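PDB 5FX8: manganese lipoxygenase from Gaeumannomyces graminis, which oxygenates linoleic and alpha-linolenic acids at a catalytic manganese to 11S- and 13R-hydroperoxides, then converts the 11S product into the 13R product. Local coordinates for residues K193-K196 against K197-T201; Y239-A242 against R243-Q246; K253-V256 against G257-T261; F411-A414 against F415-T419. One frame throughout, in Å; residues are numbered along the deposited sequence.

The four contacts follow one another along the chain, each closing before the next opens. Contacts 1, 2 and 3 gather at one end of the molecule round a five-stranded antiparallel sheet: contact 2 is the connection between strands 235-241 and 246-253, contact 3 that between strands 246-253 and 261-262, and contact 1 the close of helix 192-199. Contacts 1 and 2 lie about 13 Å apart between centres and touch, the carbonyl of L198 probably accepting a hydrogen bond from R243. Contact 3 is about 21 Å from contact 1, centre to centre. Contact 4, on helix 396-420 in the helical part of the chain, is 43 to 54 Å from the others between centres.

Contact 1: K193-K196 against K197-T201; sequences KVVK and KLTAT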
loop_
_atom_site.group_PDB
_atom_site.type_symbol
_atom_site.label_atom_id
_atom_site.label_comp_id
_atom_site.label_asym_id
_atom_site.label_seq_id
_atom_site.Cartn_x
_atom_site.Cartn_y
_atom_site.Cartn_z
ATOM N N LYS A 193 -18.399 -1.094 41.214
ATOM C CA LYS A 193 -17.224 -1.002 42.073
ATOM C C LYS A 193 -15.957 -0.989 41.244
ATOM O O LYS A 193 -14.989 -0.287 41.569
ATOM C CB LYS A 193 -17.184 -2.172 43.047
ATOM C CG LYS A 193 -18.054 -2.037 44.259
ATOM C CD LYS A 193 -17.994 -3.324 45.085
ATOM C CE LYS A 193 -16.549 -3.793 45.304
ATOM N NZ LYS A 193 -16.429 -5.136 45.950
ATOM N N VAL A 194 -15.949 -1.782 40.178
ATOM C CA VAL A 194 -14.833 -1.782 39.249
ATOM C C VAL A 194 -14.740 -0.436 38.554
ATOM O O VAL A 194 -13.665 0.169 38.476
ATOM C CB VAL A 194 -14.988 -2.930 38.238
ATOM C CG1 VAL A 194 -13.718 -3.146 37.515
ATOM C CG2 VAL A 194 -15.398 -4.183 38.929
ATOM N N VAL A 195 -15.872 0.061 38.056
ATOM C CA VAL A 195 -15.891 1.354 37.379
ATOM C C VAL A 195 -15.416 2.456 38.314
ATOM O O VAL A 195 -14.674 3.348 37.908
ATOM C CB VAL A 195 -17.292 1.650 36.818
ATOM C CG1 VAL A 195 -17.278 2.919 36.014
ATOM C CG2 VAL A 195 -17.761 0.518 35.954
ATOM N N LYS A 196 -15.812 2.408 39.578
ATOM C CA LYS A 196 -15.408 3.465 40.495
ATOM C C LYS A 196 -13.917 3.402 40.785
ATOM O O LYS A 196 -13.238 4.436 40.786
ATOM C CB LYS A 196 -16.210 3.376 41.784
ATOM C CG LYS A 196 -15.805 4.353 42.860
ATOM C CD LYS A 196 -16.270 5.743 42.529
ATOM C CE LYS A 196 -17.763 5.802 42.475
ATOM N NZ LYS A 196 -18.141 7.207 42.272
ATOM N N LYS A 197 -13.377 2.200 41.016
ATOM C CA LYS A 197 -11.941 2.134 41.283
ATOM C C LYS A 197 -11.104 2.448 40.047
ATOM O O LYS A 197 -9.949 2.846 40.189
ATOM C CB LYS A 197 -11.544 0.766 41.849
ATOM C CG LYS A 197 -12.137 0.478 43.203
ATOM C CD LYS A 197 -11.315 -0.499 44.015
ATOM C CE LYS A 197 -10.984 -1.721 43.223
ATOM N NZ LYS A 197 -9.725 -2.330 43.735
ATOM N N LEU A 198 -11.659 2.297 38.849
ATOM C CA LEU A 198 -10.905 2.532 37.626
ATOM C C LEU A 198 -11.008 3.975 37.131
ATOM O O LEU A 198 -10.028 4.542 36.652
ATOM C CB LEU A 198 -11.394 1.563 36.552
ATOM C CG LEU A 198 -10.749 1.615 35.179
ATOM C CD1 LEU A 198 -9.362 1.104 35.228
ATOM C CD2 LEU A 198 -11.546 0.771 34.277
ATOM N N THR A 199 -12.165 4.587 37.240
ATOM C CA THR A 199 -12.392 5.882 36.646
ATOM C C THR A 199 -12.650 6.993 37.643
ATOM O O THR A 199 -12.677 8.157 37.234
ATOM C CB THR A 199 -13.587 5.827 35.699
ATOM O OG1 THR A 199 -14.776 5.639 36.473
ATOM C CG2 THR A 199 -13.424 4.704 34.737
ATOM N N ALA A 200 -12.851 6.667 38.918
ATOM C CA ALA A 200 -13.215 7.557 40.016
ATOM C C ALA A 200 -14.613 8.130 39.866
ATOM O O ALA A 200 -14.957 9.071 40.570
ATOM C CB ALA A 200 -12.208 8.697 40.194
ATOM N N THR A 201 -15.428 7.591 38.972
ATOM C CA THR A 201 -16.774 8.104 38.790
ATOM C C THR A 201 -17.636 6.923 38.368
ATOM O O THR A 201 -17.281 5.771 38.624
ATOM C CB THR A 201 -16.748 9.320 37.834
ATOM O OG1 THR A 201 -18.063 9.828 37.590
ATOM C CG2 THR A 201 -16.058 9.005 36.512
#
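T199 turns its hydroxyl back onto the carbonyl of V195, one helical turn earlier, and the two side chains run at a slant to each other, OG1 lying 3.7 Å from V195 CG1. The hydroxyl is placed there by a chi1 of 69°, which sets OG1 between the backbone N and the carbonyl carbon. V195 O is thus held twice, by T199 N at 2.9 Å in the ordinary helical bond and by T199 OG1 at 2.7 Å, the two donors coming from opposite faces of the carbonyl plane. OG1 in turn accepts from T201 N at 3.2 Å, making an ST turn. A threonine therefore serves the last turn well: one hydroxyl occupies a carbonyl behind it and an amide ahead, while the methyl remains for packing.

The helical path ends at A200, an exposed alanine whose positive phi of 67° swings the chain aside although A200 N still bonds to K196 O at 2.9 Å. K196 follows the change of direction: its chain bends at chi2 and chi3, bringing NZ to 3.8 Å from T201 CA, and K196 CA itself makes a CH···O contact with T201 O. With lysines at 193, 196 and 197, the outer side of the helix is suited to solvent.

The inner side is mostly apolar. V194 and L198 touch T263 just beyond strand 261-262, and V195 also meets V190. Helix 192-199 is fitted against helix 203-208 through V195 on L203 and T199 on L206; T201, after the helix, rests on L206 as well.

Contact 2: Y239-A242 against R243-Q246; sequences YLDA and RSNQ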
loop_
_atom_site.group_PDB
_atom_site.type_symbol
_atom_site.label_atom_id
_atom_site.label_comp_id
_atom_site.label_asym_id
_atom_site.label_seq_id
_atom_site.Cartn_x
_atom_site.Cartn_y
_atom_site.Cartn_z
ATOM N N TYR A 239 -13.033 5.898 27.644
ATOM C CA TYR A 239 -13.491 7.118 28.283
ATOM C C TYR A 239 -12.396 8.164 28.301
ATOM O O TYR A 239 -11.211 7.862 28.225
ATOM C CB TYR A 239 -14.000 6.880 29.710
ATOM C CG TYR A 239 -12.955 6.804 30.790
ATOM C CD1 TYR A 239 -12.073 5.763 30.832
ATOM C CD2 TYR A 239 -12.908 7.740 31.800
ATOM C CE1 TYR A 239 -11.143 5.656 31.828
ATOM C CE2 TYR A 239 -11.974 7.653 32.810
ATOM C CZ TYR A 239 -11.093 6.601 32.812
ATOM O OH TYR A 239 -10.153 6.453 33.782
ATOM N N LEU A 240 -12.810 9.415 28.385
ATOM C CA LEU A 240 -11.892 10.524 28.568
ATOM C C LEU A 240 -11.796 10.826 30.062
ATOM O O LEU A 240 -12.800 11.162 30.692
ATOM C CB LEU A 240 -12.372 11.730 27.765
ATOM C CG LEU A 240 -11.431 12.925 27.679
ATOM C CD1 LEU A 240 -10.033 12.502 27.292
ATOM C CD2 LEU A 240 -11.980 13.894 26.669
ATOM N N ASP A 241 -10.603 10.680 30.633
ATOM C CA ASP A 241 -10.410 10.813 32.073
ATOM C C ASP A 241 -10.105 12.251 32.439
ATOM O O ASP A 241 -9.085 12.801 32.015
ATOM C CB ASP A 241 -9.273 9.925 32.573
ATOM C CG ASP A 241 -9.177 9.879 34.101
ATOM O OD1 ASP A 241 -10.160 10.140 34.821
ATOM O OD2 ASP A 241 -8.096 9.552 34.579
ATOM N N ALA A 242 -10.965 12.832 33.273
ATOM C CA ALA A 242 -10.703 14.170 33.782
ATOM C C ALA A 242 -9.465 14.220 34.668
ATOM O O ALA A 242 -8.828 15.270 34.760
ATOM C CB ALA A 242 -11.913 14.690 34.546
ATOM N N ARG A 243 -9.100 13.124 35.331
ATOM C CA ARG A 243 -7.981 13.229 36.258
ATOM C C ARG A 243 -6.668 13.430 35.535
ATOM O O ARG A 243 -5.776 14.102 36.059
ATOM C CB ARG A 243 -7.887 11.998 37.138
ATOM C CG ARG A 243 -9.091 11.789 37.987
ATOM C CD ARG A 243 -9.097 10.415 38.566
ATOM N NE ARG A 243 -9.114 9.456 37.491
ATOM C CZ ARG A 243 -8.936 8.159 37.641
ATOM N NH1 ARG A 243 -8.721 7.663 38.840
ATOM N NH2 ARG A 243 -8.986 7.370 36.581
ATOM N N SER A 244 -6.526 12.852 34.343
ATOM C CA SER A 244 -5.281 12.892 33.596
ATOM C C SER A 244 -5.401 13.531 32.226
ATOM O O SER A 244 -4.376 13.719 31.568
ATOM C CB SER A 244 -4.718 11.478 33.425
ATOM O OG SER A 244 -5.698 10.618 32.904
ATOM N N ASN A 245 -6.610 13.851 31.774
ATOM C CA ASN A 245 -6.840 14.359 30.426
ATOM C C ASN A 245 -6.310 13.378 29.380
ATOM O O ASN A 245 -5.496 13.708 28.516
ATOM C CB ASN A 245 -6.210 15.738 30.262
ATOM C CG ASN A 245 -6.817 16.519 29.138
ATOM O OD1 ASN A 245 -7.966 16.282 28.737
ATOM N ND2 ASN A 245 -6.060 17.484 28.630
ATOM N N GLN A 246 -6.779 12.148 29.479
ATOM C CA GLN A 246 -6.326 11.117 28.573
ATOM C C GLN A 246 -7.482 10.218 28.163
ATOM O O GLN A 246 -8.353 9.902 28.974
ATOM C CB GLN A 246 -5.216 10.309 29.211
ATOM C CG GLN A 246 -3.882 11.004 29.207
ATOM C CD GLN A 246 -2.822 10.084 29.718
ATOM O OE1 GLN A 246 -3.109 9.223 30.544
ATOM N NE2 GLN A 246 -1.594 10.238 29.221
#
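The carboxylate of D241 meets R243 two residues on: R243 NE lies 2.9 Å from D241 OD1, on its syn lone pair, in a nearly straight hydrogen bond (160°) that is part of a salt bridge. OD1 stays close to the guanidinium plane, yet the two flat groups are turned 68° apart, and the bond from R243 NH2 to D241 OD2 is weak. S244 OG binds D241 OD2 from the anti side at 3.1 Å, somewhat out of the carboxylate plane. Aspartate suits this place because its two oxygens can take R243 and the S244 hydroxyl at once. On the same tight side, R243 NH2 reaches the edge of the Y239 ring, with a weak bond to Y239 OH, and probably also bonds to L198 O.

The backbone here is a beta hairpin joining strands 235-241 and 246-253, with a G1 bulge: N245 and Q246 both face D241. D241 N gives Q246 O a straight bond of 2.9 Å, whereas those from N245 N and Q246 N to D241 O are weak. N245 has positive phi (57°), a conformation asparagine adopts readily.

Away from the carboxylate the contact is sparser. L240 CD1 approaches Q246 O at 3.5 Å beside P390 and P393, while A242 and N245 are exposed, though they touch R211 and P393.

Contact 3: K253-V256 against G257-T261; sequences KTNV and GVDLT
V256 and D259 close the tip of this loop: D259 N bonds to V256 O at 3.0 Å, approaching well above the carbonyl plane, as the ends of a type II' turn. Further back, T254 N meets L260 O at 3.2 Å, almost in line with the carbonyl bond. T254 adds a side-chain hold, its OG1 accepting from V256 N at 3.2 Å in a straight ST-turn bond. The same hydroxyl is hydrogen-bonded to a water 2.7 Å from T254 OG1, and that water accepts from L260 N, bridging the two arms.

G257 takes the second turn position with phi 68° and psi -128°, the backbone shape of a type II' turn, for which glycine is well suited.

The D259 carboxylate reaches across to the K253-N255 arm, its CG anti to the backbone N (chi1 -157°). OD1 receives a weak bond from N255 N, and the ammonium of K253 stands in a long salt bridge, NZ to D259 OD2 at 3.9 Å. Lysine suits this edge because its extended chain also supplies methylenes: K253 CE passes D259 OD1, and K253 CG lies 3.5 Å from T261 OG1 in the non-hydrogen-bonded pair of the two strands. Outside the loop, K253 packs on F188, V256 on A232 and L260 on K508.

The loop connects strand 246-253 to the outermost strand 261-262. K253 and T254 carry backbone bonds to Q235, the first residue of strand 235-241, and A233 just before it, and T261 O binds K508.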
loop_
_atom_site.group_PDB
_atom_site.type_symbol
_atom_site.label_atom_id
_atom_site.label_comp_id
_atom_site.label_asym_id
_atom_site.label_seq_id
_atom_site.Cartn_x
_atom_site.Cartn_y
_atom_site.Cartn_z
ATOM N N LYS A 253 -16.014 -6.325 26.182
ATOM C CA LYS A 253 -16.975 -7.412 26.258
ATOM C C LYS A 253 -16.867 -8.266 24.999
ATOM O O LYS A 253 -17.000 -7.747 23.887
ATOM C CB LYS A 253 -18.388 -6.858 26.412
ATOM C CG LYS A 253 -19.370 -7.845 26.949
ATOM C CD LYS A 253 -20.770 -7.378 26.769
ATOM C CE LYS A 253 -21.709 -8.328 27.426
ATOM N NZ LYS A 253 -23.058 -8.051 26.946
ATOM N N THR A 254 -16.669 -9.575 25.169
ATOM C CA THR A 254 -16.358 -10.443 24.034
ATOM C C THR A 254 -17.560 -10.722 23.157
ATOM O O THR A 254 -17.396 -10.984 21.963
ATOM C CB THR A 254 -15.847 -11.790 24.500
ATOM O OG1 THR A 254 -16.958 -12.530 25.002
ATOM C CG2 THR A 254 -14.798 -11.625 25.570
ATOM N N ASN A 255 -18.751 -10.762 23.737
ATOM C CA ASN A 255 -19.984 -11.056 23.016
ATOM C C ASN A 255 -20.006 -12.435 22.393
ATOM O O ASN A 255 -20.745 -12.650 21.433
ATOM C CB ASN A 255 -20.260 -10.041 21.913
ATOM C CG ASN A 255 -20.584 -8.691 22.441
ATOM O OD1 ASN A 255 -19.993 -7.710 22.022
ATOM N ND2 ASN A 255 -21.536 -8.619 23.360
ATOM N N VAL A 256 -19.194 -13.370 22.880
ATOM C CA VAL A 256 -19.215 -14.748 22.409
ATOM C C VAL A 256 -19.034 -15.679 23.598
ATOM O O VAL A 256 -18.422 -15.324 24.608
ATOM C CB VAL A 256 -18.133 -15.033 21.340
ATOM C CG1 VAL A 256 -18.419 -14.280 20.111
ATOM C CG2 VAL A 256 -16.758 -14.686 21.847
ATOM N N GLY A 257 -19.578 -16.882 23.469
ATOM C CA GLY A 257 -19.382 -17.893 24.488
ATOM C C GLY A 257 -20.098 -17.503 25.752
ATOM O O GLY A 257 -21.279 -17.159 25.757
ATOM N N VAL A 258 -19.365 -17.523 26.854
ATOM C CA VAL A 258 -19.963 -17.117 28.111
ATOM C C VAL A 258 -20.065 -15.610 28.245
ATOM O O VAL A 258 -20.712 -15.131 29.190
ATOM C CB VAL A 258 -19.147 -17.708 29.266
ATOM C CG1 VAL A 258 -19.051 -19.220 29.112
ATOM C CG2 VAL A 258 -17.794 -17.074 29.270
ATOM N N ASP A 259 -19.421 -14.855 27.345
ATOM C CA ASP A 259 -19.648 -13.419 27.204
ATOM C C ASP A 259 -19.041 -12.630 28.359
ATOM O O ASP A 259 -19.726 -11.856 29.026
ATOM C CB ASP A 259 -21.149 -13.151 27.085
ATOM C CG ASP A 259 -21.452 -11.869 26.408
ATOM O OD1 ASP A 259 -20.571 -10.997 26.395
ATOM O OD2 ASP A 259 -22.567 -11.730 25.884
ATOM N N LEU A 260 -17.754 -12.792 28.593
ATOM C CA LEU A 260 -17.162 -12.129 29.738
ATOM C C LEU A 260 -16.891 -10.653 29.442
ATOM O O LEU A 260 -16.804 -10.227 28.291
ATOM C CB LEU A 260 -15.870 -12.829 30.135
ATOM C CG LEU A 260 -16.008 -14.297 30.511
ATOM C CD1 LEU A 260 -14.668 -14.821 30.930
ATOM C CD2 LEU A 260 -16.974 -14.424 31.626
ATOM N N THR A 261 -16.741 -9.875 30.506
ATOM C CA THR A 261 -16.387 -8.465 30.414
ATOM C C THR A 261 -15.090 -8.248 31.175
ATOM O O THR A 261 -15.029 -8.500 32.374
ATOM C CB THR A 261 -17.489 -7.569 30.986
ATOM O OG1 THR A 261 -18.746 -7.901 30.395
ATOM C CG2 THR A 261 -17.203 -6.128 30.669
HETATM O O HOH W 1 -16.022 -14.363 26.748
#

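Contact 4: F411-A414 against F415-T419; sequences FMQA and FVDST
F411 brings CE1 to within 4.0 Å of F415 CB, one turn on, and the two phenylalanines cross at a slant without stacking on each other. Both have CG anti to the backbone N, which sends the rings off the same side of the helix. M412 joins them there: its sulfur sits in the plane of the F411 ring, at the edge, 3.9 Å from F411 CD1, and lies 4.4 Å from F415 CD2. Flexible, polarisable methionine is a good filler between two aromatic groups.

Another side of the helix is polar. Q413 and D417 are also one turn apart, their amide and carboxylate planes 34° from each other; the side chains cross at an angle, Q413 NE2 3.7 Å from D417 OD1, a loose approach. The carboxylate is held instead by a salt bridge from R460. Between the same two residues the backbone bond from D417 N to Q413 O is nearly straight (169°), part of the regular i to i+4 ladder. T419 strengthens the ladder further along: its N and its OG1, each 3.0 Å from F415 O, reach that oxygen from opposite faces of its plane, a use of the hydroxyl that threonine makes readily within a helix.

The apolar sides of helix 396-420 are covered by several helices and by the loop residue F555. F411 stacks on F555 and meets Y568 edge-to-face, with A571 of helix 566-587 alongside; F415 faces P313, V314 and V317 of helix 313-321; and M412 and V416 pack on helix 460-481, which also bears the manganese ligand H478.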
loop_
_atom_site.group_PDB
_atom_site.type_symbol
_atom_site.label_atom_id
_atom_site.label_comp_id
_atom_site.label_asym_id
_atom_site.label_seq_id
_atom_site.Cartn_x
_atom_site.Cartn_y
_atom_site.Cartn_z
ATOM N N PHE A 411 -4.531 22.687 -3.553
ATOM C CA PHE A 411 -4.273 22.353 -4.948
ATOM C C PHE A 411 -5.565 22.272 -5.746
ATOM O O PHE A 411 -5.634 22.769 -6.869
ATOM C CB PHE A 411 -3.513 21.046 -5.090
ATOM C CG PHE A 411 -3.384 20.601 -6.506
ATOM C CD1 PHE A 411 -4.358 19.816 -7.094
ATOM C CD2 PHE A 411 -2.309 20.988 -7.259
ATOM C CE1 PHE A 411 -4.257 19.442 -8.374
ATOM C CE2 PHE A 411 -2.196 20.596 -8.547
ATOM C CZ PHE A 411 -3.177 19.833 -9.109
ATOM N N MET A 412 -6.581 21.602 -5.216
ATOM C CA MET A 412 -7.769 21.395 -6.022
ATOM C C MET A 412 -8.455 22.711 -6.290
ATOM O O MET A 412 -9.014 22.917 -7.365
ATOM C CB MET A 412 -8.726 20.411 -5.352
ATOM C CG MET A 412 -8.285 18.989 -5.401
ATOM S SD MET A 412 -7.959 18.347 -7.052
ATOM C CE MET A 412 -7.546 16.667 -6.624
ATOM N N GLN A 413 -8.431 23.607 -5.317
ATOM C CA GLN A 413 -9.001 24.931 -5.505
ATOM C C GLN A 413 -8.277 25.672 -6.611
ATOM O O GLN A 413 -8.904 26.251 -7.499
ATOM C CB GLN A 413 -8.940 25.716 -4.205
ATOM C CG GLN A 413 -9.694 27.025 -4.279
ATOM C CD GLN A 413 -11.200 26.846 -4.170
ATOM O OE1 GLN A 413 -11.700 26.407 -3.134
ATOM N NE2 GLN A 413 -11.931 27.194 -5.231
ATOM N N ALA A 414 -6.950 25.629 -6.604
ATOM C CA ALA A 414 -6.254 26.303 -7.687
ATOM C C ALA A 414 -6.480 25.602 -9.021
ATOM O O ALA A 414 -6.528 26.262 -10.055
ATOM C CB ALA A 414 -4.771 26.427 -7.375
ATOM N N PHE A 415 -6.649 24.284 -9.022
ATOM C CA PHE A 415 -6.878 23.562 -10.266
ATOM C C PHE A 415 -8.229 23.912 -10.868
ATOM O O PHE A 415 -8.336 24.114 -12.080
ATOM C CB PHE A 415 -6.751 22.055 -10.016
ATOM C CG PHE A 415 -7.287 21.207 -11.123
ATOM C CD1 PHE A 415 -6.705 21.218 -12.368
ATOM C CD2 PHE A 415 -8.368 20.394 -10.919
ATOM C CE1 PHE A 415 -7.192 20.462 -13.378
ATOM C CE2 PHE A 415 -8.860 19.604 -11.943
ATOM C CZ PHE A 415 -8.272 19.647 -13.168
ATOM N N VAL A 416 -9.264 24.000 -10.034
ATOM C CA VAL A 416 -10.596 24.338 -10.514
ATOM C C VAL A 416 -10.635 25.779 -10.980
ATOM O O VAL A 416 -11.164 26.074 -12.055
ATOM C CB VAL A 416 -11.652 24.057 -9.431
ATOM C CG1 VAL A 416 -13.016 24.567 -9.845
ATOM C CG2 VAL A 416 -11.746 22.603 -9.196
ATOM N N ASP A 417 -10.035 26.694 -10.207
ATOM C CA ASP A 417 -9.969 28.078 -10.658
ATOM C C ASP A 417 -9.189 28.199 -11.963
ATOM O O ASP A 417 -9.568 28.963 -12.846
ATOM C CB ASP A 417 -9.356 28.973 -9.584
ATOM C CG ASP A 417 -10.251 29.153 -8.356
ATOM O OD1 ASP A 417 -11.498 29.002 -8.420
ATOM O OD2 ASP A 417 -9.669 29.454 -7.297
ATOM N N SER A 418 -8.119 27.434 -12.123
ATOM C CA SER A 418 -7.374 27.509 -13.374
ATOM C C SER A 418 -8.200 26.992 -14.552
ATOM O O SER A 418 -8.109 27.519 -15.666
ATOM C CB SER A 418 -6.065 26.737 -13.235
ATOM O OG SER A 418 -5.522 26.381 -14.503
ATOM N N THR A 419 -9.015 25.971 -14.330
ATOM C CA THR A 419 -9.781 25.397 -15.429
ATOM C C THR A 419 -10.972 26.257 -15.822
ATOM O O THR A 419 -11.299 26.360 -17.003
ATOM C CB THR A 419 -10.240 24.004 -15.024
ATOM O OG1 THR A 419 -9.089 23.209 -14.824
ATOM C CG2 THR A 419 -11.136 23.384 -16.059
#